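Local coordinates for putative adenosine kinase (Schistosoma mansoni, PDB 3VAS), which probably catalyses the ATP-dependent phosphorylation of adenosine to AMP, as a purine-salvage enzyme of the ribokinase (pfkB) family, at residues A[98-109]-A[124-134]; A[231-241]-A[276-284]. All coordinates share one frame; numbering follows the deposited sequence.

Interaction 1. Residues A[98-109]-A[124-134]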
loop_
_atom_site.group_PDB
_atom_site.type_symbol
_atom_site.label_atom_id
_atom_site.label_comp_id
_atom_site.label_asym_id
_atom_site.label_seq_id
_atom_site.Cartn_x
_atom_site.Cartn_y
_atom_site.Cartn_z
ATOM N N PRO A 98 6.436 16.780 12.522
ATOM C CA PRO A 98 4.982 16.945 12.392
ATOM C C PRO A 98 4.566 17.514 11.036
ATOM O O PRO A 98 5.159 18.483 10.571
ATOM C CB PRO A 98 4.634 17.935 13.511
ATOM C CG PRO A 98 5.784 17.856 14.486
ATOM C CD PRO A 98 6.993 17.538 13.659
ATOM N N PHE A 99 3.576 16.880 10.411
ATOM C CA PHE A 99 2.886 17.404 9.227
ATOM C C PHE A 99 3.663 17.289 7.919
ATOM O O PHE A 99 3.280 17.882 6.912
ATOM C CB PHE A 99 2.429 18.853 9.447
ATOM C CG PHE A 99 1.856 19.107 10.813
ATOM C CD1 PHE A 99 2.320 20.161 11.588
ATOM C CD2 PHE A 99 0.863 18.289 11.328
ATOM C CE1 PHE A 99 1.801 20.396 12.850
ATOM C CE2 PHE A 99 0.337 18.520 12.589
ATOM C CZ PHE A 99 0.806 19.575 13.350
ATOM N N VAL A 100 4.744 16.518 7.919
ATOM C CA VAL A 100 5.477 16.294 6.677
ATOM C C VAL A 100 4.624 15.504 5.671
ATOM O O VAL A 100 4.780 15.654 4.457
ATOM C CB VAL A 100 6.854 15.612 6.923
ATOM C CG1 VAL A 100 6.683 14.260 7.587
ATOM C CG2 VAL A 100 7.630 15.471 5.627
ATOM N N CYS A 101 3.697 14.691 6.176
ATOM C CA CYS A 101 2.865 13.865 5.299
ATOM C C CYS A 101 1.399 14.295 5.257
ATOM O O CYS A 101 0.848 14.776 6.250
ATOM C CB CYS A 101 2.966 12.383 5.677
ATOM S SG CYS A 101 4.597 11.644 5.465
ATOM N N SER A 102 0.782 14.106 4.091
ATOM C CA SER A 102 -0.622 14.426 3.865
ATOM C C SER A 102 -1.344 13.193 3.342
ATOM O O SER A 102 -0.776 12.422 2.565
ATOM C CB SER A 102 -0.760 15.543 2.832
ATOM O OG SER A 102 -0.268 16.776 3.314
ATOM N N TYR A 103 -2.596 13.018 3.760
ATOM C CA TYR A 103 -3.409 11.898 3.299
ATOM C C TYR A 103 -4.852 12.303 2.998
ATOM O O TYR A 103 -5.472 13.055 3.756
ATOM C CB TYR A 103 -3.395 10.761 4.320
ATOM C CG TYR A 103 -4.224 9.556 3.914
ATOM C CD1 TYR A 103 -3.690 8.564 3.096
ATOM C CD2 TYR A 103 -5.535 9.402 4.360
ATOM C CE1 TYR A 103 -4.437 7.454 2.733
ATOM C CE2 TYR A 103 -6.296 8.296 4.005
ATOM C CZ TYR A 103 -5.743 7.324 3.189
ATOM O OH TYR A 103 -6.492 6.222 2.822
ATOM N N VAL A 104 -5.371 11.782 1.890
ATOM C CA VAL A 104 -6.759 11.975 1.484
ATOM C C VAL A 104 -7.436 10.623 1.253
ATOM O O VAL A 104 -6.896 9.760 0.558
ATOM C CB VAL A 104 -6.843 12.797 0.182
ATOM C CG1 VAL A 104 -8.258 12.762 -0.394
ATOM C CG2 VAL A 104 -6.378 14.230 0.421
ATOM N N GLY A 105 -8.615 10.439 1.844
ATOM C CA GLY A 105 -9.401 9.235 1.641
ATOM C C GLY A 105 -10.851 9.478 2.017
ATOM O O GLY A 105 -11.183 10.533 2.564
ATOM N N CYS A 106 -11.720 8.509 1.737
ATOM C CA CYS A 106 -13.138 8.654 2.077
ATOM C C CYS A 106 -13.615 7.671 3.147
ATOM O O CYS A 106 -13.571 6.451 2.960
ATOM C CB CYS A 106 -14.020 8.544 0.826
ATOM S SG CYS A 106 -15.771 8.920 1.127
ATOM N N ILE A 107 -14.075 8.216 4.269
ATOM C CA ILE A 107 -14.663 7.423 5.340
ATOM C C ILE A 107 -16.160 7.722 5.454
ATOM O O ILE A 107 -16.657 8.683 4.855
ATOM C CB ILE A 107 -14.007 7.731 6.703
ATOM C CG1 ILE A 107 -14.132 9.224 7.029
ATOM C CG2 ILE A 107 -12.538 7.283 6.726
ATOM C CD1 ILE A 107 -13.711 9.586 8.457
ATOM N N GLY A 108 -16.872 6.902 6.224
ATOM C CA GLY A 108 -18.268 7.159 6.522
ATOM C C GLY A 108 -18.427 8.021 7.766
ATOM O O GLY A 108 -17.447 8.316 8.453
ATOM N N ALA A 109 -19.660 8.432 8.054
ATOM C CA ALA A 109 -19.941 9.224 9.248
ATOM C C ALA A 109 -20.302 8.308 10.409
ATOM O O ALA A 109 -21.403 8.372 10.951
ATOM C CB ALA A 109 -21.068 10.219 8.984
ATOM N N ASP A 124 0.372 13.032 13.866
ATOM C CA ASP A 124 0.720 14.292 13.192
ATOM C C ASP A 124 0.648 14.195 11.668
ATOM O O ASP A 124 1.355 14.906 10.955
ATOM C CB ASP A 124 2.096 14.808 13.622
ATOM C CG ASP A 124 2.148 15.159 15.091
ATOM O OD1 ASP A 124 1.096 15.531 15.650
ATOM O OD2 ASP A 124 3.243 15.059 15.682
ATOM N N LEU A 125 -0.209 13.309 11.179
ATOM C CA LEU A 125 -0.473 13.197 9.753
ATOM C C LEU A 125 -1.611 14.143 9.359
ATOM O O LEU A 125 -2.734 14.005 9.843
ATOM C CB LEU A 125 -0.826 11.746 9.412
ATOM C CG LEU A 125 -1.257 11.391 7.992
ATOM C CD1 LEU A 125 -0.155 11.704 7.014
ATOM C CD2 LEU A 125 -1.640 9.920 7.911
ATOM N N VAL A 126 -1.321 15.116 8.502
ATOM C CA VAL A 126 -2.361 16.018 8.009
ATOM C C VAL A 126 -3.316 15.262 7.083
ATOM O O VAL A 126 -2.884 14.602 6.141
ATOM C CB VAL A 126 -1.768 17.234 7.256
ATOM C CG1 VAL A 126 -2.863 17.987 6.505
ATOM C CG2 VAL A 126 -1.053 18.165 8.220
ATOM N N THR A 127 -4.612 15.349 7.363
ATOM C CA THR A 127 -5.605 14.670 6.541
ATOM C C THR A 127 -6.698 15.608 6.046
ATOM O O THR A 127 -6.994 16.628 6.667
ATOM C CB THR A 127 -6.272 13.500 7.293
ATOM O OG1 THR A 127 -6.948 13.993 8.458
ATOM C CG2 THR A 127 -5.239 12.467 7.707
ATOM N N GLU A 128 -7.281 15.254 4.906
ATOM C CA GLU A 128 -8.504 15.884 4.432
ATOM C C GLU A 128 -9.448 14.785 3.963
ATOM O O GLU A 128 -9.492 14.447 2.779
ATOM C CB GLU A 128 -8.219 16.873 3.301
ATOM C CG GLU A 128 -7.578 18.177 3.752
ATOM C CD GLU A 128 -8.520 19.059 4.563
ATOM O OE1 GLU A 128 -9.753 18.852 4.505
ATOM O OE2 GLU A 128 -8.024 19.970 5.259
ATOM N N PHE A 129 -10.187 14.213 4.907
ATOM C CA PHE A 129 -11.091 13.117 4.593
ATOM C C PHE A 129 -12.340 13.613 3.895
ATOM O O PHE A 129 -12.876 14.669 4.228
ATOM C CB PHE A 129 -11.494 12.360 5.861
ATOM C CG PHE A 129 -10.414 11.477 6.409
ATOM C CD1 PHE A 129 -10.121 10.263 5.804
ATOM C CD2 PHE A 129 -9.694 11.856 7.531
ATOM C CE1 PHE A 129 -9.129 9.443 6.305
ATOM C CE2 PHE A 129 -8.699 11.040 8.037
ATOM C CZ PHE A 129 -8.416 9.834 7.424
ATOM N N GLN A 130 -12.793 12.845 2.913
ATOM C CA GLN A 130 -14.120 13.033 2.361
ATOM C C GLN A 130 -15.048 12.158 3.188
ATOM O O GLN A 130 -14.708 11.024 3.528
ATOM C CB GLN A 130 -14.157 12.610 0.894
ATOM C CG GLN A 130 -15.522 12.740 0.234
ATOM C CD GLN A 130 -15.506 12.264 -1.202
ATOM O OE1 GLN A 130 -14.440 12.036 -1.772
ATOM N NE2 GLN A 130 -16.686 12.106 -1.794
ATOM N N ILE A 131 -16.205 12.687 3.552
ATOM C CA ILE A 131 -17.141 11.899 4.336
ATOM C C ILE A 131 -18.258 11.426 3.411
ATOM O O ILE A 131 -18.861 12.227 2.691
ATOM C CB ILE A 131 -17.692 12.677 5.559
ATOM C CG1 ILE A 131 -16.698 12.651 6.727
ATOM C CG2 ILE A 131 -18.979 12.049 6.053
ATOM C CD1 ILE A 131 -15.371 13.342 6.483
ATOM N N ALA A 132 -18.501 10.120 3.402
ATOM C CA ALA A 132 -19.536 9.548 2.554
ATOM C C ALA A 132 -20.930 9.889 3.078
ATOM O O ALA A 132 -21.143 9.986 4.287
ATOM C CB ALA A 132 -19.361 8.042 2.448
ATOM N N GLU A 133 -21.870 10.087 2.157
ATOM C CA GLU A 133 -23.271 10.290 2.506
ATOM C C GLU A 133 -23.806 9.090 3.277
ATOM O O GLU A 133 -23.600 7.944 2.876
ATOM C CB GLU A 133 -24.100 10.503 1.242
ATOM C CG GLU A 133 -23.986 11.896 0.652
ATOM C CD GLU A 133 -24.851 12.901 1.385
ATOM O OE1 GLU A 133 -24.623 14.120 1.222
ATOM O OE2 GLU A 133 -25.767 12.472 2.121
ATOM N N GLU A 134 -24.480 9.355 4.392
ATOM C CA GLU A 134 -25.060 8.291 5.202
ATOM C C GLU A 134 -26.151 7.588 4.392
ATOM O O GLU A 134 -26.818 8.218 3.578
ATOM C CB GLU A 134 -25.616 8.857 6.516
ATOM C CG GLU A 134 -24.615 9.720 7.288
ATOM C CD GLU A 134 -25.070 10.050 8.710
ATOM O OE1 GLU A 134 -24.930 11.221 9.128
ATOM O OE2 GLU A 134 -25.553 9.137 9.414
HETATM O O HOH W 1 -21.754 7.867 5.999
#

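Interaction 2. Residues A[231-241]-A[276-284]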
loop_
_atom_site.group_PDB
_atom_site.type_symbol
_atom_site.label_atom_id
_atom_site.label_comp_id
_atom_site.label_asym_id
_atom_site.label_seq_id
_atom_site.Cartn_x
_atom_site.Cartn_y
_atom_site.Cartn_z
ATOM N N ILE A 231 2.035 2.831 -14.065
ATOM C CA ILE A 231 3.470 2.604 -14.185
ATOM C C ILE A 231 4.111 3.669 -15.077
ATOM O O ILE A 231 5.215 4.144 -14.793
ATOM C CB ILE A 231 3.784 1.183 -14.709
ATOM C CG1 ILE A 231 3.388 0.136 -13.662
ATOM C CG2 ILE A 231 5.256 1.041 -15.046
ATOM C CD1 ILE A 231 3.615 -1.295 -14.106
ATOM N N SER A 232 3.397 4.086 -16.124
ATOM C CA SER A 232 3.959 5.047 -17.077
ATOM C C SER A 232 4.148 6.458 -16.495
ATOM O O SER A 232 4.782 7.307 -17.122
ATOM C CB SER A 232 3.167 5.071 -18.401
ATOM O OG SER A 232 1.940 5.778 -18.288
ATOM N N TYR A 233 3.615 6.697 -15.297
ATOM C CA TYR A 233 3.851 7.960 -14.590
ATOM C C TYR A 233 4.670 7.747 -13.315
ATOM O O TYR A 233 4.995 8.703 -12.608
ATOM C CB TYR A 233 2.528 8.645 -14.221
ATOM C CG TYR A 233 1.665 9.044 -15.402
ATOM C CD1 TYR A 233 0.730 8.162 -15.931
ATOM C CD2 TYR A 233 1.779 10.303 -15.977
ATOM C CE1 TYR A 233 -0.064 8.520 -17.006
ATOM C CE2 TYR A 233 0.990 10.671 -17.053
ATOM C CZ TYR A 233 0.068 9.774 -17.565
ATOM O OH TYR A 233 -0.721 10.128 -18.636
ATOM N N SER A 234 4.996 6.492 -13.018
ATOM C CA SER A 234 5.648 6.159 -11.756
ATOM C C SER A 234 7.166 6.199 -11.865
ATOM O O SER A 234 7.740 5.639 -12.795
ATOM C CB SER A 234 5.206 4.778 -11.275
ATOM O OG SER A 234 3.802 4.726 -11.107
ATOM N N ASN A 235 7.808 6.864 -10.911
ATOM C CA ASN A 235 9.263 6.871 -10.838
ATOM C C ASN A 235 9.780 5.659 -10.079
ATOM O O ASN A 235 10.897 5.199 -10.313
ATOM C CB ASN A 235 9.755 8.151 -10.171
ATOM C CG ASN A 235 9.180 9.390 -10.812
ATOM O OD1 ASN A 235 8.120 9.878 -10.408
ATOM N ND2 ASN A 235 9.868 9.903 -11.825
ATOM N N ILE A 236 8.959 5.151 -9.163
ATOM C CA ILE A 236 9.309 3.973 -8.373
ATOM C C ILE A 236 8.115 3.024 -8.295
ATOM O O ILE A 236 6.996 3.451 -8.008
ATOM C CB ILE A 236 9.740 4.356 -6.936
ATOM C CG1 ILE A 236 10.882 5.377 -6.963
ATOM C CG2 ILE A 236 10.154 3.120 -6.143
ATOM C CD1 ILE A 236 11.387 5.761 -5.584
ATOM N N VAL A 237 8.354 1.741 -8.561
ATOM C CA VAL A 237 7.298 0.735 -8.484
ATOM C C VAL A 237 7.674 -0.369 -7.502
ATOM O O VAL A 237 8.753 -0.956 -7.602
ATOM C CB VAL A 237 7.001 0.102 -9.866
ATOM C CG1 VAL A 237 5.903 -0.948 -9.751
ATOM C CG2 VAL A 237 6.613 1.172 -10.878
ATOM N N PHE A 238 6.781 -0.632 -6.551
ATOM C CA PHE A 238 6.962 -1.700 -5.578
ATOM C C PHE A 238 6.061 -2.875 -5.935
ATOM O O PHE A 238 4.931 -2.686 -6.396
ATOM C CB PHE A 238 6.578 -1.224 -4.172
ATOM C CG PHE A 238 7.460 -0.137 -3.619
ATOM C CD1 PHE A 238 8.575 -0.453 -2.859
ATOM C CD2 PHE A 238 7.156 1.199 -3.831
ATOM C CE1 PHE A 238 9.379 0.539 -2.332
ATOM C CE2 PHE A 238 7.959 2.207 -3.301
ATOM C CZ PHE A 238 9.071 1.874 -2.552
ATOM N N GLY A 239 6.546 -4.087 -5.692
ATOM C CA GLY A 239 5.742 -5.276 -5.903
ATOM C C GLY A 239 6.260 -6.423 -5.067
ATOM O O GLY A 239 7.352 -6.342 -4.508
ATOM N N ASN A 240 5.474 -7.488 -4.959
ATOM C CA ASN A 240 5.975 -8.730 -4.373
ATOM C C ASN A 240 5.981 -9.854 -5.411
ATOM O O ASN A 240 5.587 -9.641 -6.556
ATOM C CB ASN A 240 5.209 -9.118 -3.097
ATOM C CG ASN A 240 3.746 -9.470 -3.356
ATOM O OD1 ASN A 240 3.359 -9.822 -4.469
ATOM N ND2 ASN A 240 2.927 -9.379 -2.314
ATOM N N GLU A 241 6.414 -11.043 -5.008
ATOM C CA GLU A 241 6.567 -12.157 -5.942
ATOM C C GLU A 241 5.262 -12.576 -6.640
ATOM O O GLU A 241 5.245 -12.765 -7.855
ATOM C CB GLU A 241 7.226 -13.356 -5.251
ATOM C CG GLU A 241 7.652 -14.460 -6.212
ATOM C CD GLU A 241 8.840 -15.248 -5.700
ATOM O OE1 GLU A 241 9.737 -15.563 -6.510
ATOM O OE2 GLU A 241 8.879 -15.548 -4.487
ATOM N N ARG A 276 13.826 8.785 -18.919
ATOM C CA ARG A 276 13.781 9.006 -17.483
ATOM C C ARG A 276 14.033 7.686 -16.765
ATOM O O ARG A 276 13.737 6.616 -17.292
ATOM C CB ARG A 276 12.409 9.572 -17.101
ATOM C CG ARG A 276 12.323 10.200 -15.724
ATOM C CD ARG A 276 10.904 10.692 -15.423
ATOM N NE ARG A 276 10.554 11.936 -16.115
ATOM C CZ ARG A 276 9.817 12.005 -17.222
ATOM N NH1 ARG A 276 9.353 10.899 -17.784
ATOM N NH2 ARG A 276 9.542 13.180 -17.770
ATOM N N LYS A 277 14.587 7.766 -15.561
ATOM C CA LYS A 277 14.880 6.578 -14.767
ATOM C C LYS A 277 13.690 6.137 -13.910
ATOM O O LYS A 277 13.140 6.928 -13.139
ATOM C CB LYS A 277 16.100 6.842 -13.881
ATOM C CG LYS A 277 16.281 5.866 -12.736
ATOM C CD LYS A 277 17.579 6.152 -11.982
ATOM C CE LYS A 277 17.706 5.282 -10.743
ATOM N NZ LYS A 277 19.056 5.385 -10.122
ATOM N N ARG A 278 13.287 4.877 -14.050
ATOM C CA ARG A 278 12.295 4.301 -13.147
ATOM C C ARG A 278 12.900 3.162 -12.346
ATOM O O ARG A 278 13.560 2.292 -12.902
ATOM C CB ARG A 278 11.055 3.797 -13.890
ATOM C CG ARG A 278 10.070 3.085 -12.958
ATOM C CD ARG A 278 8.689 2.923 -13.573
ATOM N NE ARG A 278 8.767 2.313 -14.884
ATOM C CZ ARG A 278 8.470 2.929 -16.019
ATOM N NH1 ARG A 278 8.048 4.185 -16.018
ATOM N NH2 ARG A 278 8.595 2.273 -17.157
ATOM N N LEU A 279 12.658 3.172 -11.040
ATOM C CA LEU A 279 13.180 2.150 -10.143
ATOM C C LEU A 279 12.107 1.111 -9.826
ATOM O O LEU A 279 10.973 1.460 -9.504
ATOM C CB LEU A 279 13.687 2.805 -8.854
ATOM C CG LEU A 279 14.281 1.873 -7.799
ATOM C CD1 LEU A 279 15.519 1.186 -8.349
ATOM C CD2 LEU A 279 14.600 2.636 -6.518
ATOM N N VAL A 280 12.463 -0.166 -9.923
ATOM C CA VAL A 280 11.524 -1.242 -9.622
ATOM C C VAL A 280 12.084 -2.136 -8.518
ATOM O O VAL A 280 13.239 -2.556 -8.572
ATOM C CB VAL A 280 11.206 -2.080 -10.883
ATOM C CG1 VAL A 280 10.178 -3.158 -10.571
ATOM C CG2 VAL A 280 10.708 -1.174 -12.007
ATOM N N ILE A 281 11.264 -2.409 -7.507
ATOM C CA ILE A 281 11.688 -3.220 -6.371
ATOM C C ILE A 281 10.667 -4.321 -6.130
ATOM O O ILE A 281 9.503 -4.045 -5.851
ATOM C CB ILE A 281 11.822 -2.373 -5.087
ATOM C CG1 ILE A 281 12.790 -1.209 -5.311
ATOM C CG2 ILE A 281 12.246 -3.240 -3.900
ATOM C CD1 ILE A 281 12.910 -0.257 -4.130
ATOM N N ILE A 282 11.105 -5.567 -6.242
ATOM C CA ILE A 282 10.216 -6.702 -6.051
ATOM C C ILE A 282 10.649 -7.507 -4.836
ATOM O O ILE A 282 11.710 -8.132 -4.845
ATOM C CB ILE A 282 10.211 -7.626 -7.292
ATOM C CG1 ILE A 282 9.839 -6.836 -8.549
ATOM C CG2 ILE A 282 9.266 -8.810 -7.087
ATOM C CD1 ILE A 282 8.491 -6.153 -8.463
ATOM N N THR A 283 9.832 -7.492 -3.788
ATOM C CA THR A 283 10.153 -8.263 -2.592
ATOM C C THR A 283 9.761 -9.732 -2.778
ATOM O O THR A 283 8.880 -10.049 -3.578
ATOM C CB THR A 283 9.491 -7.669 -1.330
ATOM O OG1 THR A 283 8.070 -7.599 -1.511
ATOM C CG2 THR A 283 10.034 -6.268 -1.054
ATOM N N ARG A 284 10.429 -10.626 -2.052
ATOM C CA ARG A 284 10.237 -12.066 -2.236
ATOM C C ARG A 284 10.220 -12.825 -0.903
ATOM O O ARG A 284 10.805 -13.905 -0.779
ATOM C CB ARG A 284 11.336 -12.636 -3.149
ATOM C CG ARG A 284 11.295 -12.123 -4.586
ATOM C CD ARG A 284 12.406 -12.711 -5.453
ATOM N NE ARG A 284 12.418 -14.171 -5.445
ATOM C CZ ARG A 284 13.429 -14.917 -5.002
ATOM N NH1 ARG A 284 14.531 -14.344 -4.522
ATOM N NH2 ARG A 284 13.343 -16.242 -5.042
HETATM O O HOH W 2 10.180 -16.345 -2.266
#

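Interaction 1. Residues A[98-109]-A[124-134]
Leu125 and Cys101 meet at the tightest carbon pair of this contact, Leu125 CD1 pressing on Cys101 CB at 3.5 Å, closer than ordinary van der Waals spacing. Next to them, Tyr103 turns its CG anti to the backbone N (chi1 180°), which carries its ring across to Phe129. Phe129 CE1 lies at the edge of the tyrosine ring, in its plane, 3.8 Å from Tyr103 CE2; the rings meet obliquely, their planes at 62°. Ile107 CG2 comes against the same phenylalanine, 3.9 Å from CD1 of Phe129, completing a compact apolar row.

From Ser102 opposite Val126 to Ile107 opposite Ile131 the backbones run parallel in one register, as in the classic beta-alpha-beta unit of this fold. One bond of the pattern is missing: Gly105 N stays 4.2 Å from Glu128 O, which instead accepts from His166 NE2. Beyond this gap the strands rejoin, and Ala132 N donates to Ile107 O at 2.8 Å with an angle of 165° at the hydrogen.

The far end is looser and faces solvent. Ala109 CB touches Ile131 CG2 and Glu134 CG, each at 4.0 Å, and one water bridges the two backbones, accepting from Ala109 N at 3.0 Å and donating to Ala132 O at 2.8 Å.

Strand 27-40 bonds along the other edge of strand 101-107. Helices 83-95 and 111-122 pack against Leu125, the former also touching Tyr103 and the latter Phe129, whereas helix 170-178 covers Ser102, Val104 and Glu128.

Interaction 2. Residues A[231-241]-A[276-284]
The carbonyl oxygen Asn235 O is gripped twice from segment 276-284: Leu279 N donates to it at 2.8 Å and 167°, and the CA-H of Arg278 adds a weaker contact. It starts a parallel pairing in the alpha/beta core of the ribokinase fold, where strands 236-240 and 279-284 run at 19° to each other. Val237 and Gly239 carry the bonding on their side, each using both N and O, while Leu279, Ile281 and Thr283 answer.

Side chains sort by face. Phe238 and Ile281 lie alongside one another, CE1 of the ring 4.0 Å from Ile281 CD1, and helix 318-330 packs on Leu279, Ile281 and Thr283. On the other face, Ile282 bends its end back so that its CD1 sits 3.9 Å from Gly239 CA.

Before the strands, the Arg278 chain turns at chi3 (52°) and brings one guanidinium face under Ile231, whose CG2 is 3.7 Å from Arg278 NE; that nitrogen donates to Ile265 O. Asn240, at the N-cap of helix 241-250, has its OD1 hydrogen-bonded to Ser242 OG.

At the far end Arg284 NE forms a salt bridge with Glu241 OE1 at 3.2 Å. The carboxylate oxygen lies in the guanidinium plane, but the nitrogen approaches from above the carboxylate. A water donates to both Glu241 OE2, at 2.7 Å, and Arg284 O, at 2.9 Å.

Overall arrangement
Interactions 1 and 2 follow one another along the chain and lie on opposite sides of its centre, their own centres 26 Å apart and their nearest atoms about 13 Å apart, so that they do not meet directly. Strand pairing nevertheless connects them: from 126-131 it passes through 101-107, 27-40, 181-185, 209-213 and 236-240 to 279-284, every neighbouring pair parallel. In interaction 1 the side chain of Tyr103 is about 7 Å from the bound adenosine (ADN); in interaction 2 the side chain of Asn240 is about 8 Å from the bound adenosine (ADN). Both contacts thus flank the adenosine site without these side chains reaching the ligand.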